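Local coordinates for protein YlmD (Geobacillus stearothermophilus, PDB 6T1B) that catalyses the phosphorolysis of adenosine, inosine and S-methyl-5'-thioadenosine, also deaminates adenosine, and binds a catalytic and a probably structural zinc ion, at residues R11-C16 against L265-R270; N59-A64 against P70-V75; D125-Y130 against L217-A222; A144-T149 against V192-P197. One frame throughout, in Å; residues are numbered along the deposited sequence.

Contact 1. Residues R11-C16 against L265-R270; sequences RGWLRC and LAFIGR
Trp13 brings CE3 and CZ3 of its six-membered ring up to CZ of Phe267, and this one pair of side chains makes the whole contact between 11-16 and 265-270. Phe267 CZ comes to 3.6 Å from Trp13 CE3 and 4.0 Å from Trp13 CZ3. Seen from the phenyl ring, the indole carbon sits at its edge, close to the ring plane; the approach to the indole is oblique. The centroids of the two six-membered rings are 5.8 Å apart and the planes are inclined at 55°, an intermediate aromatic pairing that is neither stacked nor T-shaped. Both residues hold CG between the backbone N and the carbonyl carbon (chi1 65° for Trp13, 51° for Phe267); the two rings together span the gap between backbones whose nearest CA atoms, Trp13 and Leu265, are 9.1 Å apart. The contact is buried and purely apolar, with no hydrogen bond across it. Strands 13-16 and 264-269 belong to one mixed sheet, but strand 25-29 runs between them, antiparallel to both, so the two rings meet over that middle strand. Leu67 of helix 53-67 touches both of them, and Phe267 also packs on Val25 and on Leu118 of strand 118-123.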
# COMPACT_ATOMS: atom_id res chain seq x y z
N ARG A 11 4.34 -10.76 -16.12
CA ARG A 11 4.43 -9.39 -16.61
C ARG A 11 4.85 -8.48 -15.46
O ARG A 11 5.43 -8.96 -14.47
CB ARG A 11 3.10 -8.98 -17.25
CG ARG A 11 2.82 -9.71 -18.60
CD ARG A 11 3.88 -9.39 -19.65
NE ARG A 11 3.68 -10.07 -20.94
CZ ARG A 11 4.23 -11.23 -21.29
NH1 ARG A 11 5.02 -11.90 -20.45
NH2 ARG A 11 3.99 -11.74 -22.49
N GLY A 12 4.58 -7.18 -15.58
CA GLY A 12 5.12 -6.19 -14.67
C GLY A 12 4.37 -6.07 -13.36
O GLY A 12 3.91 -4.98 -13.00
N TRP A 13 4.25 -7.20 -12.63
CA TRP A 13 3.67 -7.17 -11.29
C TRP A 13 4.14 -8.33 -10.44
O TRP A 13 4.61 -9.37 -10.92
CB TRP A 13 2.13 -7.10 -11.30
CG TRP A 13 1.41 -8.27 -11.87
CD1 TRP A 13 1.35 -8.64 -13.18
CD2 TRP A 13 0.57 -9.18 -11.15
NE1 TRP A 13 0.54 -9.73 -13.32
CE2 TRP A 13 0.05 -10.09 -12.09
CE3 TRP A 13 0.22 -9.33 -9.80
CZ2 TRP A 13 -0.80 -11.13 -11.73
CZ3 TRP A 13 -0.62 -10.36 -9.46
CH2 TRP A 13 -1.12 -11.24 -10.41
N LEU A 14 4.03 -8.10 -9.13
CA LEU A 14 4.38 -9.07 -8.10
C LEU A 14 3.10 -9.48 -7.37
O LEU A 14 2.34 -8.63 -6.93
CB LEU A 14 5.34 -8.47 -7.07
CG LEU A 14 6.58 -7.75 -7.60
CD1 LEU A 14 7.41 -7.20 -6.43
CD2 LEU A 14 7.42 -8.63 -8.49
N ARG A 15 2.86 -10.78 -7.29
CA ARG A 15 1.68 -11.28 -6.62
C ARG A 15 1.97 -11.44 -5.13
O ARG A 15 3.06 -11.86 -4.74
CB ARG A 15 1.29 -12.63 -7.23
CG ARG A 15 0.08 -13.32 -6.61
CD ARG A 15 -0.18 -14.65 -7.36
NE ARG A 15 -1.11 -14.51 -8.49
CZ ARG A 15 -1.07 -15.24 -9.61
NH1 ARG A 15 -0.14 -16.17 -9.79
NH2 ARG A 15 -1.96 -15.03 -10.56
N CYS A 16 0.98 -11.14 -4.30
CA CYS A 16 1.12 -11.38 -2.87
C CYS A 16 0.86 -12.86 -2.63
O CYS A 16 -0.27 -13.33 -2.78
CB CYS A 16 0.15 -10.53 -2.06
SG CYS A 16 0.26 -10.92 -0.29
N LEU A 265 1.22 0.56 -8.53
CA LEU A 265 -0.11 0.38 -7.97
C LEU A 265 -0.08 -0.87 -7.09
O LEU A 265 0.32 -1.94 -7.56
CB LEU A 265 -1.14 0.15 -9.05
CG LEU A 265 -2.60 0.33 -8.66
CD1 LEU A 265 -2.90 1.84 -8.58
CD2 LEU A 265 -3.52 -0.40 -9.59
N ALA A 266 -0.51 -0.71 -5.85
CA ALA A 266 -0.88 -1.83 -4.99
C ALA A 266 -2.37 -2.04 -5.16
O ALA A 266 -3.15 -1.08 -5.26
CB ALA A 266 -0.60 -1.50 -3.53
N PHE A 267 -2.78 -3.30 -5.19
CA PHE A 267 -4.18 -3.58 -5.45
C PHE A 267 -4.61 -4.80 -4.68
O PHE A 267 -3.81 -5.71 -4.39
CB PHE A 267 -4.45 -3.76 -6.95
CG PHE A 267 -3.53 -4.75 -7.61
CD1 PHE A 267 -3.84 -6.10 -7.65
CD2 PHE A 267 -2.34 -4.33 -8.17
CE1 PHE A 267 -2.98 -7.00 -8.25
CE2 PHE A 267 -1.49 -5.23 -8.78
CZ PHE A 267 -1.79 -6.56 -8.79
N ILE A 268 -5.88 -4.81 -4.29
CA ILE A 268 -6.49 -6.01 -3.72
C ILE A 268 -7.99 -5.99 -4.01
O ILE A 268 -8.66 -4.96 -3.88
CB ILE A 268 -6.18 -6.13 -2.21
CG1 ILE A 268 -6.67 -7.47 -1.64
CG2 ILE A 268 -6.79 -4.98 -1.40
CD1 ILE A 268 -6.13 -7.79 -0.24
N GLY A 269 -8.51 -7.17 -4.34
CA GLY A 269 -9.93 -7.33 -4.60
C GLY A 269 -10.26 -8.80 -4.71
O GLY A 269 -9.36 -9.65 -4.76
N ARG A 270 -11.54 -9.10 -4.74
CA ARG A 270 -12.02 -10.46 -4.94
C ARG A 270 -12.83 -10.53 -6.22
O ARG A 270 -13.60 -9.62 -6.52
CB ARG A 270 -12.84 -10.92 -3.74
CG ARG A 270 -11.97 -11.07 -2.51
CD ARG A 270 -12.69 -11.67 -1.34
NE ARG A 270 -13.84 -10.88 -0.93
CZ ARG A 270 -15.11 -11.23 -1.12
NH1 ARG A 270 -15.40 -12.37 -1.73
NH2 ARG A 270 -16.10 -10.45 -0.70

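Contact 2. Residues N59-A64 against P70-V75; sequences NRRRLA and PLERWV
Helix residues 59-64 face a short 3-10 turn, 71-73, that leads into strand 74-75, and the two backbones come closest at Ala64 and Pro70, with CA atoms 5.0 Å apart. Trp74 fills the angle between them. The far corner of its six-membered ring points into the helix: CH2 lies 3.4 Å from Arg60 O and 3.9 Å from Leu63 CD2, while Ala64 N meets the ring at its edge. The aliphatic part of Arg60 runs past the same end of the indole, with CB 3.8 Å from Trp74 CZ3. Leu71, its CG anti to the backbone N (chi1 -177°), reaches back under the ring, where CD1 sits over one face, toward the rim, and also touches Arg60 CB at 4.0 Å. Ala64 CB is wedged in beside Leu71 N at 3.7 Å. In this YfiH/LACC1-family protein the chain after helix 53-67 turns back, so that the 3-10 turn and strand 74-75, at the outer edge of a six-stranded mixed sheet, pack on the helix. Toward solvent, Arg61 lies with Leu71 CD2 over one guanidinium face, and its NH1 donates to Glu72 OE2 at 3.3 Å, a long but fairly straight bond (160°) that is part of a salt bridge. The acceptor lies in the guanidinium plane, and the carboxylate is turned only 22° from it. Arg60 extends past the indole into the inosine pocket, where it touches the ligand; Met45 O, Gly96 O and Ala97 O hold its guanidinium. Trp74 NE1 bonds to Phe69 O.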
# COMPACT_ATOMS: atom_id res chain seq x y z
N ASN A 59 -1.56 2.56 -19.10
CA ASN A 59 -0.85 1.70 -18.16
C ASN A 59 -1.83 0.99 -17.23
O ASN A 59 -1.71 -0.22 -16.98
CB ASN A 59 0.15 2.50 -17.32
CG ASN A 59 1.26 3.08 -18.16
OD1 ASN A 59 1.58 2.55 -19.22
ND2 ASN A 59 1.87 4.15 -17.68
N ARG A 60 -2.83 1.73 -16.74
CA ARG A 60 -3.84 1.12 -15.88
C ARG A 60 -4.66 0.10 -16.66
O ARG A 60 -4.96 -0.98 -16.14
CB ARG A 60 -4.72 2.21 -15.28
CG ARG A 60 -3.98 3.10 -14.29
CD ARG A 60 -4.93 4.09 -13.65
NE ARG A 60 -4.27 4.75 -12.54
CZ ARG A 60 -4.89 5.26 -11.48
NH1 ARG A 60 -4.18 5.80 -10.50
NH2 ARG A 60 -6.23 5.24 -11.40
N ARG A 61 -5.04 0.42 -17.91
CA ARG A 61 -5.74 -0.56 -18.73
C ARG A 61 -4.90 -1.81 -18.95
O ARG A 61 -5.44 -2.92 -19.03
CB ARG A 61 -6.13 0.07 -20.08
CG ARG A 61 -7.21 1.14 -19.93
CD ARG A 61 -7.90 1.47 -21.22
NE ARG A 61 -9.12 2.24 -20.98
CZ ARG A 61 -10.24 1.76 -20.42
NH1 ARG A 61 -11.28 2.56 -20.26
NH2 ARG A 61 -10.31 0.50 -20.01
N ARG A 62 -3.58 -1.65 -19.05
CA ARG A 62 -2.71 -2.80 -19.25
C ARG A 62 -2.74 -3.72 -18.04
O ARG A 62 -2.92 -4.94 -18.17
CB ARG A 62 -1.29 -2.32 -19.55
CG ARG A 62 -0.30 -3.43 -19.86
CD ARG A 62 -0.56 -4.01 -21.21
NE ARG A 62 -0.09 -3.11 -22.26
CZ ARG A 62 -0.49 -3.17 -23.52
NH1 ARG A 62 0.01 -2.32 -24.40
NH2 ARG A 62 -1.40 -4.07 -23.90
N LEU A 63 -2.62 -3.16 -16.84
CA LEU A 63 -2.75 -3.97 -15.62
C LEU A 63 -4.13 -4.64 -15.57
O LEU A 63 -4.24 -5.83 -15.23
CB LEU A 63 -2.54 -3.13 -14.36
CG LEU A 63 -2.76 -3.91 -13.05
CD1 LEU A 63 -1.78 -5.08 -12.94
CD2 LEU A 63 -2.68 -3.00 -11.84
N ALA A 64 -5.18 -3.89 -15.89
CA ALA A 64 -6.51 -4.48 -15.92
C ALA A 64 -6.57 -5.71 -16.82
O ALA A 64 -7.23 -6.69 -16.50
CB ALA A 64 -7.56 -3.44 -16.33
N PRO A 70 -11.39 -5.40 -14.88
CA PRO A 70 -11.53 -4.15 -15.63
C PRO A 70 -11.34 -2.88 -14.82
O PRO A 70 -11.71 -2.80 -13.65
CB PRO A 70 -12.97 -4.24 -16.17
CG PRO A 70 -13.18 -5.73 -16.35
CD PRO A 70 -12.47 -6.35 -15.18
N LEU A 71 -10.76 -1.88 -15.49
CA LEU A 71 -10.48 -0.59 -14.87
C LEU A 71 -11.74 0.05 -14.33
O LEU A 71 -11.68 0.75 -13.30
CB LEU A 71 -9.81 0.31 -15.92
CG LEU A 71 -9.36 1.68 -15.44
CD1 LEU A 71 -8.49 1.68 -14.22
CD2 LEU A 71 -8.62 2.38 -16.59
N GLU A 72 -12.89 -0.19 -14.97
CA GLU A 72 -14.17 0.35 -14.50
C GLU A 72 -14.55 -0.16 -13.11
O GLU A 72 -15.49 0.37 -12.50
CB GLU A 72 -15.27 -0.05 -15.49
CG GLU A 72 -15.18 0.63 -16.85
CD GLU A 72 -14.02 0.12 -17.71
OE1 GLU A 72 -13.60 -1.04 -17.54
OE2 GLU A 72 -13.53 0.89 -18.56
N ARG A 73 -13.89 -1.21 -12.62
CA ARG A 73 -14.21 -1.79 -11.32
C ARG A 73 -13.22 -1.41 -10.22
O ARG A 73 -13.33 -1.92 -9.10
CB ARG A 73 -14.33 -3.31 -11.44
CG ARG A 73 -15.54 -3.74 -12.26
CD ARG A 73 -15.55 -5.22 -12.53
NE ARG A 73 -16.35 -5.53 -13.71
CZ ARG A 73 -16.44 -6.73 -14.25
NH1 ARG A 73 -15.78 -7.76 -13.72
NH2 ARG A 73 -17.20 -6.91 -15.33
N TRP A 74 -12.28 -0.51 -10.51
CA TRP A 74 -11.30 -0.12 -9.50
C TRP A 74 -11.86 1.03 -8.67
O TRP A 74 -12.68 1.83 -9.16
CB TRP A 74 -10.00 0.36 -10.14
CG TRP A 74 -9.28 -0.60 -11.02
CD1 TRP A 74 -9.70 -1.80 -11.51
CD2 TRP A 74 -7.96 -0.39 -11.51
NE1 TRP A 74 -8.70 -2.35 -12.31
CE2 TRP A 74 -7.64 -1.49 -12.32
CE3 TRP A 74 -7.02 0.63 -11.33
CZ2 TRP A 74 -6.40 -1.59 -12.96
CZ3 TRP A 74 -5.81 0.53 -12.00
CH2 TRP A 74 -5.52 -0.57 -12.78
N VAL A 75 -11.35 1.17 -7.44
CA VAL A 75 -11.64 2.33 -6.59
C VAL A 75 -10.32 2.86 -6.06
O VAL A 75 -9.53 2.10 -5.50
CB VAL A 75 -12.55 1.97 -5.41
CG1 VAL A 75 -12.86 3.22 -4.61
CG2 VAL A 75 -13.83 1.31 -5.88

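Contact 3. Residues D125-Y130 against L217-A222; sequences DCVPIY and LDLKEA
Val127 carries the strand side of this contact, and Leu219, with a smaller share from Lys220, carries the helix side. The valine methyl CG2 presses on the first turn of helix 219-229, 3.5 Å from Leu219 CB, a close apolar approach. The same methyl lies 3.9 Å from Leu219 C and 4.0 Å from Lys220 N, so it rests on the peptide joining the two residues as well as on the leucine side chain. Val127 has CG1 anti to the backbone N (chi1 -177°), which leaves CG2 beside that N and directed at the helix. Lys220 contributes mainly its backbone N. Its extended chain leads away to NZ, which is held by Ser240 O and Arg242 O; the side chain lies near, without touching, the Cys183, Cys184, Cys243 and Cys246 zinc site. The helix start is fixed by Asp218 at the N-cap: OD2 accepts from Glu221 N at 3.1 Å, the donor standing well above the carboxylate plane. This capping bond holds the turn on which Val127 rests. Just before Val127, Cys126 turns its side chain away from the helix and binds the catalytic zinc ion with His81 and His143, so the packing residue follows a zinc ligand directly in sequence. Strand 127-133 lies between strands 138-144 and 173-176 of a mixed sheet, and helix 219-229 packs on one face of it; Ile176 touches both Val127 and Lys220, while Tyr185 borders Leu219.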
# COMPACT_ATOMS: atom_id res chain seq x y z
N ASP A 125 7.66 4.24 -2.33
CA ASP A 125 8.51 4.23 -1.14
C ASP A 125 7.63 3.99 0.11
O ASP A 125 8.05 3.30 1.03
CB ASP A 125 9.30 5.50 -0.87
CG ASP A 125 10.58 5.62 -1.69
OD1 ASP A 125 11.10 6.75 -1.67
OD2 ASP A 125 11.10 4.64 -2.29
N CYS A 126 6.43 4.56 0.15
CA CYS A 126 5.59 4.45 1.35
C CYS A 126 5.11 3.02 1.49
O CYS A 126 5.12 2.24 0.55
CB CYS A 126 4.44 5.43 1.25
SG CYS A 126 4.96 7.17 1.32
N VAL A 127 4.68 2.68 2.69
CA VAL A 127 4.34 1.29 2.99
C VAL A 127 2.95 0.93 2.50
O VAL A 127 1.96 1.54 2.93
CB VAL A 127 4.46 1.00 4.50
CG1 VAL A 127 4.16 -0.47 4.75
CG2 VAL A 127 5.82 1.38 5.01
N PRO A 128 2.82 -0.07 1.60
CA PRO A 128 1.48 -0.59 1.26
C PRO A 128 1.10 -1.67 2.26
O PRO A 128 1.84 -2.66 2.43
CB PRO A 128 1.67 -1.14 -0.16
CG PRO A 128 3.11 -1.53 -0.24
CD PRO A 128 3.88 -0.75 0.83
N ILE A 129 -0.03 -1.51 2.91
CA ILE A 129 -0.48 -2.46 3.93
C ILE A 129 -1.75 -3.11 3.41
O ILE A 129 -2.78 -2.43 3.23
CB ILE A 129 -0.69 -1.80 5.30
CG1 ILE A 129 0.49 -0.94 5.74
CG2 ILE A 129 -0.94 -2.91 6.32
CD1 ILE A 129 0.24 -0.21 7.02
N TYR A 130 -1.68 -4.41 3.13
CA TYR A 130 -2.80 -5.18 2.62
C TYR A 130 -3.44 -5.95 3.76
O TYR A 130 -2.74 -6.59 4.55
CB TYR A 130 -2.31 -6.21 1.59
CG TYR A 130 -1.52 -5.69 0.39
CD1 TYR A 130 -0.21 -5.23 0.53
CD2 TYR A 130 -2.06 -5.73 -0.90
CE1 TYR A 130 0.52 -4.79 -0.57
CE2 TYR A 130 -1.35 -5.30 -1.98
CZ TYR A 130 -0.05 -4.82 -1.82
OH TYR A 130 0.70 -4.41 -2.91
N LEU A 217 15.16 4.65 9.51
CA LEU A 217 13.80 4.33 9.94
C LEU A 217 13.25 3.17 9.14
O LEU A 217 13.36 3.15 7.91
CB LEU A 217 12.91 5.56 9.76
CG LEU A 217 11.42 5.39 9.98
CD1 LEU A 217 11.14 4.91 11.38
CD2 LEU A 217 10.72 6.68 9.71
N ASP A 218 12.63 2.22 9.84
CA ASP A 218 12.01 1.03 9.24
C ASP A 218 10.49 1.18 9.39
O ASP A 218 9.91 0.77 10.40
CB ASP A 218 12.51 -0.23 9.93
CG ASP A 218 12.03 -1.50 9.25
OD1 ASP A 218 12.60 -2.57 9.56
OD2 ASP A 218 11.11 -1.42 8.40
N LEU A 219 9.86 1.82 8.40
CA LEU A 219 8.42 2.02 8.46
C LEU A 219 7.66 0.70 8.39
O LEU A 219 6.54 0.61 8.90
CB LEU A 219 7.93 2.95 7.35
CG LEU A 219 8.13 4.44 7.57
CD1 LEU A 219 7.63 5.18 6.33
CD2 LEU A 219 7.43 4.94 8.82
N LYS A 220 8.22 -0.32 7.74
CA LYS A 220 7.54 -1.61 7.71
C LYS A 220 7.39 -2.13 9.13
O LYS A 220 6.31 -2.53 9.56
CB LYS A 220 8.32 -2.62 6.88
CG LYS A 220 8.38 -2.34 5.40
CD LYS A 220 9.19 -3.44 4.73
CE LYS A 220 9.45 -3.12 3.29
NZ LYS A 220 10.55 -3.99 2.82
N GLU A 221 8.48 -2.10 9.91
CA GLU A 221 8.44 -2.60 11.27
C GLU A 221 7.59 -1.70 12.16
O GLU A 221 6.91 -2.19 13.06
CB GLU A 221 9.86 -2.74 11.82
CG GLU A 221 9.93 -3.15 13.28
CD GLU A 221 9.56 -4.61 13.56
OE1 GLU A 221 9.07 -5.32 12.65
OE2 GLU A 221 9.78 -5.04 14.70
N ALA A 222 7.62 -0.39 11.94
CA ALA A 222 6.76 0.49 12.72
C ALA A 222 5.29 0.09 12.55
O ALA A 222 4.53 0.04 13.52
CB ALA A 222 6.96 1.94 12.30

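Contact 4. Residues A144-T149 against V192-P197; sequences AGWRGT and VDSLRP
Apolar packing joins Leu195 to the short helix 146-150. Its CD2 reaches Thr149 CG2 at 3.7 Å and lies 3.8 Å from Trp146 O, so one methyl touches a side chain and a backbone. Leu195 CG stands beside its own backbone N (chi1 -63°), which brings the branch toward the neighbouring helix. The second touch is between a hydroxyl and an aromatic edge. Ser194 OG sits near the indole plane of Trp146, 3.2 Å from CZ3 and 3.4 Å from CE3, and is also hydrogen-bonded to Val191 O in its own helix. One face of the Trp146 ring is covered from within its own segment, by Arg147 CG. No hydrogen bond or ion pair crosses between the segments. Gly145, the N-cap residue, has its carbonyl O gripped twice, by Thr149 N at 2.9 Å and by Thr149 OG1 at 2.8 Å, the hydroxyl donating from above the carbonyl plane. Asn223 also bonds to that hydroxyl. In 192-197, Arg196 NH1 and Asp193 OD1 form a salt bridge of 2.7 Å, in the guanidinium plane. Helix 146-150 follows strand 138-144, which carries the zinc ligand His143 near its end, and the side chain of Trp146 lies about 7 Å from that of Cys126. With the hydroxyls of Thr149 and Ser194 engaged elsewhere, helices 146-150 and 189-195 meet here by van der Waals packing.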
# COMPACT_ATOMS: atom_id res chain seq x y z
N ALA A 144 0.82 4.06 3.98
CA ALA A 144 1.43 4.57 5.20
C ALA A 144 2.85 5.05 4.95
O ALA A 144 3.80 4.26 4.97
CB ALA A 144 1.43 3.50 6.29
N GLY A 145 3.02 6.35 4.75
CA GLY A 145 4.30 6.99 4.93
C GLY A 145 4.47 7.35 6.38
O GLY A 145 3.72 6.91 7.26
N TRP A 146 5.48 8.18 6.67
CA TRP A 146 5.71 8.49 8.08
C TRP A 146 4.50 9.20 8.70
O TRP A 146 4.18 8.96 9.87
CB TRP A 146 7.03 9.26 8.29
CG TRP A 146 7.02 10.74 7.97
CD1 TRP A 146 7.45 11.33 6.83
CD2 TRP A 146 6.61 11.79 8.84
NE1 TRP A 146 7.30 12.69 6.92
CE2 TRP A 146 6.81 13.00 8.15
CE3 TRP A 146 6.10 11.83 10.14
CZ2 TRP A 146 6.51 14.23 8.71
CZ3 TRP A 146 5.80 13.06 10.70
CH2 TRP A 146 6.01 14.25 9.98
N ARG A 147 3.83 10.07 7.94
CA ARG A 147 2.74 10.84 8.52
C ARG A 147 1.54 9.94 8.83
O ARG A 147 0.95 10.02 9.92
CB ARG A 147 2.32 11.95 7.57
CG ARG A 147 3.34 13.03 7.43
CD ARG A 147 2.72 14.22 6.76
NE ARG A 147 3.75 15.16 6.36
CZ ARG A 147 4.13 16.20 7.09
NH1 ARG A 147 5.09 16.98 6.62
NH2 ARG A 147 3.57 16.46 8.26
N GLY A 148 1.19 9.07 7.89
CA GLY A 148 0.08 8.16 8.11
C GLY A 148 0.38 7.16 9.22
O GLY A 148 -0.51 6.78 9.99
N THR A 149 1.64 6.73 9.31
CA THR A 149 2.05 5.86 10.41
C THR A 149 1.95 6.60 11.74
O THR A 149 1.45 6.05 12.73
CB THR A 149 3.47 5.35 10.16
OG1 THR A 149 3.53 4.67 8.90
CG2 THR A 149 3.91 4.38 11.22
N VAL A 192 10.85 10.83 14.08
CA VAL A 192 10.81 9.76 15.08
C VAL A 192 9.97 10.19 16.28
O VAL A 192 9.23 9.39 16.85
CB VAL A 192 12.21 9.26 15.45
CG1 VAL A 192 12.89 8.66 14.21
CG2 VAL A 192 13.05 10.35 16.06
N ASP A 193 10.06 11.48 16.66
CA ASP A 193 9.27 11.96 17.79
C ASP A 193 7.77 11.82 17.53
O ASP A 193 6.99 11.56 18.45
CB ASP A 193 9.61 13.42 18.10
CG ASP A 193 10.97 13.58 18.75
OD1 ASP A 193 11.49 12.58 19.28
OD2 ASP A 193 11.52 14.70 18.73
N SER A 194 7.34 12.02 16.28
CA SER A 194 5.93 11.85 15.96
C SER A 194 5.52 10.39 15.99
O SER A 194 4.33 10.09 16.18
CB SER A 194 5.63 12.43 14.57
OG SER A 194 6.10 11.56 13.55
N LEU A 195 6.46 9.47 15.79
CA LEU A 195 6.15 8.05 15.82
C LEU A 195 6.18 7.46 17.21
O LEU A 195 5.44 6.49 17.47
CB LEU A 195 7.13 7.27 14.93
CG LEU A 195 7.10 7.61 13.45
CD1 LEU A 195 8.23 6.93 12.71
CD2 LEU A 195 5.76 7.21 12.82
N ARG A 196 7.01 7.98 18.12
CA ARG A 196 7.12 7.38 19.44
C ARG A 196 5.78 7.18 20.13
O ARG A 196 5.56 6.10 20.70
CB ARG A 196 8.08 8.18 20.34
CG ARG A 196 9.53 7.78 20.17
CD ARG A 196 10.34 7.91 21.45
NE ARG A 196 11.77 7.98 21.13
CZ ARG A 196 12.33 9.03 20.56
NH1 ARG A 196 11.59 10.09 20.26
NH2 ARG A 196 13.63 9.02 20.27
N PRO A 197 4.85 8.14 20.08
CA PRO A 197 3.58 7.97 20.82
C PRO A 197 2.72 6.84 20.32
O PRO A 197 1.78 6.45 21.02
CB PRO A 197 2.87 9.32 20.63
CG PRO A 197 3.96 10.28 20.29
CD PRO A 197 4.98 9.50 19.52

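Contacts 1 and 2 adjoin, their centres 11 Å apart: Leu265 CD2 touches Trp74 CZ3 and Leu63 CD2, each at 3.5 Å, so helix 53-67 and the sheet share one apolar core. Contacts 3 and 4 are equally close, joined by Val127 N and Ala144 O at 2.9 Å, a probable hydrogen bond, and by Leu219 CD1 against Trp146 N. Contact 1 meets contact 3 through Ala266 and Tyr130, linking the two six-stranded sheets; contacts 2 and 4 lie about 32 Å apart between centres. The active site draws on contacts 2 and 3: Arg60 touches inosine and Cys126 binds the catalytic zinc ion. Trp146 of contact 4, not a ligand, keeps its side chain about 9 Å from a zinc ion.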